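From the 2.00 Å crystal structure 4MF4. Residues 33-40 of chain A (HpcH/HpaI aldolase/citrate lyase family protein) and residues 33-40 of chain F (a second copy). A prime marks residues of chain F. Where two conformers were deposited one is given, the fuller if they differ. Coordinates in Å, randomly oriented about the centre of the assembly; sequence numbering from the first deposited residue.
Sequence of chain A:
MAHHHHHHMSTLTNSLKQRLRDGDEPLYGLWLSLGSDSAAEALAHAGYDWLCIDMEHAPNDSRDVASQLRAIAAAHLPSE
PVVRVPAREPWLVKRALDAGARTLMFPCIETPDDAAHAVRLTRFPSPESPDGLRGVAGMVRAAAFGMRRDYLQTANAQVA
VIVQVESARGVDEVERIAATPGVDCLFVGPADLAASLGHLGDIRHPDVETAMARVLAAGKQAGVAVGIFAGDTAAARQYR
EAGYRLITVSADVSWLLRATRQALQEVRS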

# COMPACT_ATOMS: atom_id res chain seq x y z
N SER A 33 -9.95 -2.01 -15.77
CA SER A 33 -10.67 -1.37 -14.65
C SER A 33 -10.35 -1.94 -13.26
O SER A 33 -10.60 -1.27 -12.24
CB SER A 33 -12.19 -1.56 -14.84
OG SER A 33 -12.60 -1.07 -16.11
N LEU A 34 -9.81 -3.16 -13.18
CA LEU A 34 -9.67 -3.83 -11.89
C LEU A 34 -8.56 -3.24 -11.01
O LEU A 34 -8.58 -3.44 -9.78
CB LEU A 34 -9.43 -5.35 -12.07
CG LEU A 34 -10.57 -6.25 -12.59
CD1 LEU A 34 -9.97 -7.61 -12.99
CD2 LEU A 34 -11.63 -6.36 -11.51
N GLY A 35 -7.63 -2.50 -11.58
CA GLY A 35 -6.58 -1.87 -10.78
C GLY A 35 -5.54 -2.81 -10.20
O GLY A 35 -4.92 -2.52 -9.17
N SER A 36 -5.33 -3.93 -10.89
CA SER A 36 -4.57 -5.06 -10.37
C SER A 36 -3.31 -5.27 -11.18
O SER A 36 -3.39 -5.42 -12.40
CB SER A 36 -5.46 -6.34 -10.50
OG SER A 36 -4.70 -7.54 -10.27
N ASP A 37 -2.15 -5.30 -10.53
CA ASP A 37 -0.86 -5.56 -11.25
C ASP A 37 -0.82 -6.97 -11.85
O ASP A 37 -0.42 -7.18 -12.98
CB ASP A 37 0.36 -5.39 -10.32
CG ASP A 37 0.54 -3.98 -9.83
OD1 ASP A 37 -0.05 -3.01 -10.39
OD2 ASP A 37 1.31 -3.84 -8.85
N SER A 38 -1.28 -7.95 -11.07
CA SER A 38 -1.30 -9.33 -11.54
C SER A 38 -2.24 -9.48 -12.74
O SER A 38 -1.90 -10.15 -13.69
CB SER A 38 -1.66 -10.28 -10.39
OG SER A 38 -2.77 -9.78 -9.66
N ALA A 39 -3.39 -8.81 -12.70
CA ALA A 39 -4.35 -8.88 -13.80
C ALA A 39 -3.77 -8.26 -15.05
O ALA A 39 -3.95 -8.80 -16.14
CB ALA A 39 -5.68 -8.21 -13.47
N ALA A 40 -3.07 -7.14 -14.88
CA ALA A 40 -2.45 -6.43 -16.03
C ALA A 40 -1.35 -7.29 -16.65
O ALA A 40 -1.23 -7.36 -17.91
CB ALA A 40 -1.87 -5.10 -15.59
N SER F 33 -6.89 -15.99 -6.89
CA SER F 33 -5.44 -15.95 -7.01
C SER F 33 -4.86 -14.55 -7.28
O SER F 33 -3.65 -14.36 -7.20
CB SER F 33 -5.00 -16.79 -8.22
OG SER F 33 -5.13 -18.18 -7.95
N LEU F 34 -5.69 -13.60 -7.69
CA LEU F 34 -5.20 -12.31 -8.17
C LEU F 34 -4.79 -11.35 -7.06
O LEU F 34 -4.10 -10.36 -7.31
CB LEU F 34 -6.24 -11.62 -9.05
CG LEU F 34 -6.47 -12.20 -10.44
CD1 LEU F 34 -7.81 -11.77 -11.00
CD2 LEU F 34 -5.37 -11.76 -11.36
N GLY F 35 -5.27 -11.60 -5.85
CA GLY F 35 -5.02 -10.72 -4.70
C GLY F 35 -5.69 -9.35 -4.78
O GLY F 35 -5.21 -8.41 -4.15
N SER F 36 -6.81 -9.26 -5.50
CA SER F 36 -7.46 -7.99 -5.78
C SER F 36 -8.80 -7.82 -5.02
O SER F 36 -9.70 -8.66 -5.15
CB SER F 36 -7.74 -7.91 -7.31
OG SER F 36 -8.76 -6.98 -7.63
N ASP F 37 -8.91 -6.75 -4.23
CA ASP F 37 -10.16 -6.41 -3.51
C ASP F 37 -11.35 -6.27 -4.48
O ASP F 37 -12.45 -6.82 -4.22
CB ASP F 37 -10.03 -5.11 -2.73
CG ASP F 37 -9.05 -5.21 -1.58
OD1 ASP F 37 -8.58 -6.31 -1.21
OD2 ASP F 37 -8.76 -4.14 -1.01
N SER F 38 -11.14 -5.52 -5.57
CA SER F 38 -12.14 -5.31 -6.62
C SER F 38 -12.60 -6.61 -7.28
O SER F 38 -13.80 -6.83 -7.45
CB SER F 38 -11.66 -4.28 -7.66
OG SER F 38 -10.38 -4.62 -8.16
N ALA F 39 -11.66 -7.50 -7.61
CA ALA F 39 -12.01 -8.80 -8.17
C ALA F 39 -12.81 -9.63 -7.18
O ALA F 39 -13.74 -10.30 -7.60
CB ALA F 39 -10.78 -9.58 -8.61
N ALA F 40 -12.43 -9.58 -5.89
CA ALA F 40 -13.10 -10.33 -4.84
C ALA F 40 -14.52 -9.79 -4.71
O ALA F 40 -15.48 -10.58 -4.69
CB ALA F 40 -12.39 -10.22 -3.50
O HOH W 1 -7.57 -4.46 -7.64
O HOH W 2 -3.89 -7.76 -7.71

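Two copies of one short motif, a loop running into the first turn of a helix, meet antiparallel and nearly symmetrically, so most of what chain A does chain F returns. Ser33 points sideways and stays out of the contact.

Leu34 does two jobs. Its carbonyl accepts a hydrogen bond from the partner's helix: Ser38′ OG to Leu34 O, 2.7 Å. Water 1 donates to the same Leu34 O at 2.6 Å and also hydrogen bonds Ser36′ OG at 2.8 Å, bridging a 4.1 Å gap between Leu34 O and Ser36′ OG that is too long for a direct bond. The side chain leaves the backbone sideways, but its m,t rotamer brings the end nearer the partner, with Leu34 CD2 4.4 Å from Ala39′ CB, over the start of the opposing helix.

Gly35 makes no contact; its positive phi of 71° suits glycine and turns the chain between Leu34 and the cap.

Ser36 sits at the middle of the register, where Ser36 CB lies 4.2 Å from Ser36′ CB. Its t rotamer turns the hydroxyl back to cap its own helix, Ala39 N donating to Ser36 OG at 3.0 Å, while water 2 links Ser36 OG (2.7 Å) to Leu34′ O (2.6 Å).

Asp37 begins the helix and points sideways, untouched by the partner. One residue on, Ser38 faces chain F and, in its p rotamer, returns the first bond: Ser38 OG donates to Leu34′ O at 2.8 Å. Ala39 closes the set, its methyl packing against the partner's leucine, with Ala39 CB 4.1 Å from Leu34′ CD2. Ala40 is out of reach, but its N bonds Ser36 O at 3.0 Å, securing the first helical turn.

The rule is economical: one serine caps and reaches across through water, another bonds across directly, and a leucine packs by the partner's helix start.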